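Long-range contacts in nucleoporin NUP145N (Chaetomium thermophilum, PDB 5HB6), which supplies the autopeptidase domain of a nuclear pore complex component that probably serves as pore structure and as docking site for transport factors: residues A[37-42]-A[81-86]; A[63-68]-A[85-90]. The protein carries 1 engineered substitution. All coordinates share one frame; numbering follows the deposited sequence. Where two conformers were deposited one is given.

Following the chain, residues 37-42 come first, at the end of strand 35-39. The next strands, 58-61 and 64-67, form a two-stranded hairpin, and residues 63-68 span its second strand. The chain then reaches residues 81-90, which include strand 85-89, and both contacts close there. Contact 1 closes the longer loop and pairs two neighbouring strands of the six-stranded sheet. Contact 2 starts within that loop and lays the hairpin over the sheet. Its second segment shares A85 and L86 with that of contact 1 and runs on to E90, so the two loops overlap rather than nest. The contacts touch too: V37 CG2 lies 4.1 Å from A65 CB, and Y68 OH is hydrogen-bonded to L81 N.

Contact 1 of 2, residues A[37-42]-A[81-86]; sequences VQFKVP and LNVPAL
Q38 and L86 form an antiparallel hydrogen-bonded pair. Q38 N donates to L86 O at 2.9 Å, and L86 N returns a bond to Q38 O. F39 and A85 follow as a non-hydrogen-bonded pair. Beyond the strand end, K40 N donates to P84 O at 2.9 Å, nearly straight at 172°, so the ladder runs on into the loops. A water also accepts from Q38 NE2 and donates to L86 O, so that carbonyl is gripped twice.

Strands 35-39 and 85-89 are neighbours in the six-stranded antiparallel sheet of the autopeptidase domain. V37, F39 and A85 lie on its face toward the hairpin 58-61/64-67, where V37 meets L60 and A65.

The main apolar contact is the F39 ring. Chi1 of -61° sets CG of F39 anti to the carbonyl carbon. The ring beyond it lies between two aliphatic groups. L81 CD2 stands over the centre of one face, 4.0 Å from the centroid, in a CH-pi contact. V37 CG1 covers the opposite face nearer the rim. F39 CD1 packs on V83 CG2 at 3.7 Å. An alanine at F39 would probably open a gap between L81 and V37 and deprive V83 CG2 of its aromatic neighbour. A85 CB packs against V37 CG1 at 3.8 Å. V41 CG2 rests on V83 CB at 3.8 Å.

A polar neighbour of the ring is L81 O, 3.3 Å from F39 CE1. On the other face Q38 and L86 lie side by side, Q38 NE2 3.5 Å from L86 CD2. K40 CD lies against the A85 carbonyl carbon, and K40 NZ is hydrogen-bonded to S133 OG.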
loop_
_atom_site.group_PDB
_atom_site.type_symbol
_atom_site.label_atom_id
_atom_site.label_comp_id
_atom_site.label_asym_id
_atom_site.label_seq_id
_atom_site.Cartn_x
_atom_site.Cartn_y
_atom_site.Cartn_z
ATOM N N VAL A 37 -1.496 -0.205 -2.319
ATOM C CA VAL A 37 -0.213 -0.786 -1.933
ATOM C C VAL A 37 0.252 -1.637 -3.118
ATOM O O VAL A 37 -0.441 -2.572 -3.535
ATOM C CB VAL A 37 -0.349 -1.655 -0.676
ATOM C CG1 VAL A 37 0.986 -2.242 -0.280
ATOM C CG2 VAL A 37 -0.968 -0.874 0.456
ATOM N N GLN A 38 1.392 -1.268 -3.680
ATOM C CA GLN A 38 2.001 -1.952 -4.817
ATOM C C GLN A 38 3.245 -2.655 -4.306
ATOM O O GLN A 38 4.219 -2.000 -3.935
ATOM C CB GLN A 38 2.392 -0.971 -5.922
ATOM C CG GLN A 38 1.228 -0.271 -6.592
ATOM C CD GLN A 38 1.678 0.802 -7.576
ATOM O OE1 GLN A 38 2.042 0.486 -8.699
ATOM N NE2 GLN A 38 1.692 2.068 -7.148
ATOM N N PHE A 39 3.226 -3.984 -4.297
ATOM C CA PHE A 39 4.389 -4.725 -3.826
ATOM C C PHE A 39 5.494 -4.664 -4.875
ATOM O O PHE A 39 5.245 -4.873 -6.073
ATOM C CB PHE A 39 3.983 -6.142 -3.411
ATOM C CG PHE A 39 2.982 -6.129 -2.281
ATOM C CD1 PHE A 39 3.411 -6.007 -0.967
ATOM C CD2 PHE A 39 1.622 -6.134 -2.528
ATOM C CE1 PHE A 39 2.507 -5.943 0.074
ATOM C CE2 PHE A 39 0.705 -6.042 -1.496
ATOM C CZ PHE A 39 1.149 -5.945 -0.187
ATOM N N LYS A 40 6.705 -4.378 -4.426
ATOM C CA LYS A 40 7.790 -4.016 -5.320
ATOM C C LYS A 40 8.601 -5.209 -5.803
ATOM O O LYS A 40 9.364 -5.058 -6.758
ATOM C CB LYS A 40 8.705 -2.983 -4.638
ATOM C CG LYS A 40 8.025 -1.605 -4.514
ATOM C CD LYS A 40 8.754 -0.634 -3.600
ATOM C CE LYS A 40 10.102 -0.280 -4.128
ATOM N NZ LYS A 40 10.740 0.752 -3.250
ATOM N N VAL A 41 8.402 -6.384 -5.223
ATOM C CA VAL A 41 9.132 -7.593 -5.594
ATOM C C VAL A 41 8.078 -8.655 -5.859
ATOM O O VAL A 41 6.904 -8.494 -5.473
ATOM C CB VAL A 41 10.091 -8.036 -4.465
ATOM C CG1 VAL A 41 11.176 -7.003 -4.241
ATOM C CG2 VAL A 41 9.319 -8.277 -3.180
ATOM N N PRO A 42 8.454 -9.758 -6.509
ATOM C CA PRO A 42 7.482 -10.840 -6.690
ATOM C C PRO A 42 7.072 -11.366 -5.329
ATOM O O PRO A 42 7.895 -11.455 -4.412
ATOM C CB PRO A 42 8.253 -11.900 -7.489
ATOM C CG PRO A 42 9.370 -11.169 -8.121
ATOM C CD PRO A 42 9.753 -10.086 -7.134
ATOM N N LEU A 81 3.515 -11.130 2.141
ATOM C CA LEU A 81 3.410 -9.732 1.758
ATOM C C LEU A 81 4.269 -8.803 2.617
ATOM O O LEU A 81 4.160 -7.579 2.481
ATOM C CB LEU A 81 1.947 -9.300 1.785
ATOM C CG LEU A 81 1.042 -10.048 0.822
ATOM C CD1 LEU A 81 -0.349 -9.519 0.899
ATOM C CD2 LEU A 81 1.560 -9.949 -0.601
ATOM N N ASN A 82 5.130 -9.348 3.482
ATOM C CA ASN A 82 5.978 -8.533 4.354
ATOM C C ASN A 82 7.271 -8.197 3.616
ATOM O O ASN A 82 8.372 -8.631 3.958
ATOM C CB ASN A 82 6.241 -9.263 5.669
ATOM C CG ASN A 82 6.808 -8.341 6.743
ATOM O OD1 ASN A 82 6.868 -7.122 6.556
ATOM N ND2 ASN A 82 7.209 -8.923 7.883
ATOM N N VAL A 83 7.103 -7.394 2.572
ATOM C CA VAL A 83 8.146 -7.153 1.582
ATOM C C VAL A 83 8.101 -5.684 1.182
ATOM O O VAL A 83 7.142 -4.965 1.505
ATOM C CB VAL A 83 7.967 -8.053 0.345
ATOM C CG1 VAL A 83 7.998 -9.535 0.728
ATOM C CG2 VAL A 83 6.665 -7.720 -0.397
ATOM N N PRO A 84 9.086 -5.211 0.427
ATOM C CA PRO A 84 9.064 -3.809 -0.008
ATOM C C PRO A 84 7.800 -3.459 -0.804
ATOM O O PRO A 84 7.314 -4.244 -1.628
ATOM C CB PRO A 84 10.336 -3.700 -0.861
ATOM C CG PRO A 84 11.258 -4.697 -0.260
ATOM C CD PRO A 84 10.373 -5.852 0.102
ATOM N N ALA A 85 7.281 -2.253 -0.563
ATOM C CA ALA A 85 6.028 -1.837 -1.187
ATOM C C ALA A 85 6.024 -0.334 -1.380
ATOM O O ALA A 85 6.650 0.408 -0.617
ATOM C CB ALA A 85 4.789 -2.229 -0.357
ATOM N N LEU A 86 5.248 0.096 -2.377
ATOM C CA LEU A 86 4.988 1.493 -2.663
ATOM C C LEU A 86 3.548 1.772 -2.279
ATOM O O LEU A 86 2.617 1.202 -2.870
ATOM C CB LEU A 86 5.242 1.779 -4.142
ATOM C CG LEU A 86 4.785 3.156 -4.661
ATOM C CD1 LEU A 86 5.620 4.249 -4.105
ATOM C CD2 LEU A 86 4.882 3.216 -6.195
HETATM O O HOH W 1 0.817 2.534 -4.534
#

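Contact 2 of 2, residues A[63-68]-A[85-90]; sequences RSATVY and ALISLE
R63 and L89 mark the nearest approach of the two backbones, 5.8 Å between their CA atoms. The axes of strands 64-67 and 85-89 pass 8.3 Å apart, with their directions at 148°. That axis distance is too wide for strand pairing, and the backbones share no direct hydrogen bond. A single water spans the gap at one end: it accepts from R63 N and donates to E90 O at 2.7 Å.

The side chains fill the rest. A65 points its CB toward strand 85-89, where it meets I87 CG2 at 4.0 Å. L89 CD2 reaches the same A65 CB more loosely, at 4.5 Å, so the small alanine sits over two larger aliphatic residues.

The geometry is that of one sheet lying on another. Strand 64-67 belongs to the two-stranded hairpin with 58-61, and strand 85-89 is an inner strand of the six-stranded sheet. I87 and L89 rise from its hairpin side, where both also touch F132. A65 reaches across to V37 as well, and so bridges two adjacent strands of the larger sheet.

Near the hairpin turn, L89 takes the backbone as its partner. Its CD1 lies 3.9 Å from R63 C, and its CD2 sits 4.1 Å from S64 N. R63 CB points away from strand 85-89, but R63 CG passes E90 O at 3.8 Å.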
loop_
_atom_site.group_PDB
_atom_site.type_symbol
_atom_site.label_atom_id
_atom_site.label_comp_id
_atom_site.label_asym_id
_atom_site.label_seq_id
_atom_site.Cartn_x
_atom_site.Cartn_y
_atom_site.Cartn_z
ATOM N N ARG A 63 -5.962 7.322 4.798
ATOM C CA ARG A 63 -4.689 7.698 5.387
ATOM C C ARG A 63 -4.053 6.578 6.194
ATOM O O ARG A 63 -3.176 6.825 7.020
ATOM C CB ARG A 63 -4.812 8.974 6.210
ATOM C CG ARG A 63 -5.412 10.125 5.383
ATOM C CD ARG A 63 -5.500 11.427 6.161
ATOM N NE ARG A 63 -4.147 11.827 6.558
ATOM C CZ ARG A 63 -3.848 12.529 7.639
ATOM N NH1 ARG A 63 -4.797 12.954 8.454
ATOM N NH2 ARG A 63 -2.600 12.794 7.923
ATOM N N SER A 64 -4.434 5.332 5.930
ATOM C CA SER A 64 -4.004 4.208 6.753
ATOM C C SER A 64 -3.903 2.929 5.923
ATOM O O SER A 64 -4.915 2.382 5.492
ATOM C CB SER A 64 -5.018 4.035 7.872
ATOM O OG SER A 64 -4.640 2.992 8.733
ATOM N N ALA A 65 -2.685 2.450 5.719
ATOM C CA ALA A 65 -2.436 1.176 5.065
ATOM C C ALA A 65 -1.750 0.264 6.069
ATOM O O ALA A 65 -0.693 0.601 6.594
ATOM C CB ALA A 65 -1.579 1.361 3.817
ATOM N N THR A 66 -2.333 -0.902 6.296
ATOM C CA THR A 66 -1.850 -1.886 7.255
ATOM C C THR A 66 -1.773 -3.229 6.548
ATOM O O THR A 66 -2.685 -3.606 5.802
ATOM C CB THR A 66 -2.821 -2.017 8.482
ATOM O OG1 THR A 66 -2.997 -0.763 9.143
ATOM C CG2 THR A 66 -2.303 -3.043 9.517
ATOM N N VAL A 67 -0.676 -3.940 6.761
ATOM C CA VAL A 67 -0.520 -5.291 6.241
ATOM C C VAL A 67 -0.146 -6.195 7.408
ATOM O O VAL A 67 0.850 -5.935 8.089
ATOM C CB VAL A 67 0.550 -5.338 5.131
ATOM C CG1 VAL A 67 0.678 -6.743 4.550
ATOM C CG2 VAL A 67 0.203 -4.355 4.039
ATOM N N TYR A 68 -0.934 -7.274 7.618
ATOM C CA TYR A 68 -0.807 -8.219 8.730
ATOM C C TYR A 68 -1.106 -7.546 10.062
ATOM O O TYR A 68 -0.184 -7.250 10.830
ATOM C CB TYR A 68 0.576 -8.879 8.770
ATOM C CG TYR A 68 0.883 -9.751 7.567
ATOM C CD1 TYR A 68 0.144 -10.886 7.306
ATOM C CD2 TYR A 68 1.905 -9.420 6.696
ATOM C CE1 TYR A 68 0.416 -11.677 6.219
ATOM C CE2 TYR A 68 2.180 -10.194 5.598
ATOM C CZ TYR A 68 1.435 -11.317 5.349
ATOM O OH TYR A 68 1.737 -12.106 4.249
ATOM N N ALA A 85 7.281 -2.253 -0.563
ATOM C CA ALA A 85 6.028 -1.837 -1.187
ATOM C C ALA A 85 6.024 -0.334 -1.380
ATOM O O ALA A 85 6.650 0.408 -0.617
ATOM C CB ALA A 85 4.789 -2.229 -0.357
ATOM N N LEU A 86 5.248 0.096 -2.377
ATOM C CA LEU A 86 4.988 1.493 -2.663
ATOM C C LEU A 86 3.548 1.772 -2.279
ATOM O O LEU A 86 2.617 1.202 -2.870
ATOM C CB LEU A 86 5.242 1.779 -4.142
ATOM C CG LEU A 86 4.785 3.156 -4.661
ATOM C CD1 LEU A 86 5.620 4.249 -4.105
ATOM C CD2 LEU A 86 4.882 3.216 -6.195
ATOM N N ILE A 87 3.358 2.696 -1.343
ATOM C CA ILE A 87 2.041 2.992 -0.780
ATOM C C ILE A 87 1.648 4.373 -1.259
ATOM O O ILE A 87 2.448 5.307 -1.179
ATOM C CB ILE A 87 2.090 2.928 0.754
ATOM C CG1 ILE A 87 2.477 1.513 1.185
ATOM C CG2 ILE A 87 0.779 3.358 1.356
ATOM C CD1 ILE A 87 2.736 1.404 2.647
ATOM N N SER A 88 0.420 4.513 -1.739
ATOM C CA SER A 88 -0.064 5.799 -2.227
ATOM C C SER A 88 -1.370 6.082 -1.518
ATOM O O SER A 88 -2.304 5.288 -1.633
ATOM C CB SER A 88 -0.261 5.747 -3.758
ATOM O OG SER A 88 0.948 5.395 -4.404
ATOM N N LEU A 89 -1.430 7.199 -0.813
ATOM C CA LEU A 89 -2.576 7.527 0.034
ATOM C C LEU A 89 -3.187 8.865 -0.336
ATOM O O LEU A 89 -2.533 9.916 -0.262
ATOM C CB LEU A 89 -2.190 7.557 1.501
ATOM C CG LEU A 89 -1.792 6.214 2.090
ATOM C CD1 LEU A 89 -1.215 6.355 3.475
ATOM C CD2 LEU A 89 -2.949 5.240 2.109
ATOM N N GLU A 90 -4.467 8.826 -0.697
ATOM C CA GLU A 90 -5.277 10.024 -0.855
ATOM C C GLU A 90 -5.441 10.756 0.482
ATOM O O GLU A 90 -5.139 10.234 1.561
ATOM C CB GLU A 90 -6.674 9.667 -1.393
ATOM C CG GLU A 90 -6.620 9.045 -2.785
ATOM C CD GLU A 90 -7.980 8.712 -3.361
ATOM O OE1 GLU A 90 -8.978 9.287 -2.899
ATOM O OE2 GLU A 90 -8.033 7.873 -4.267
HETATM O O HOH W 2 -6.083 7.714 2.059
#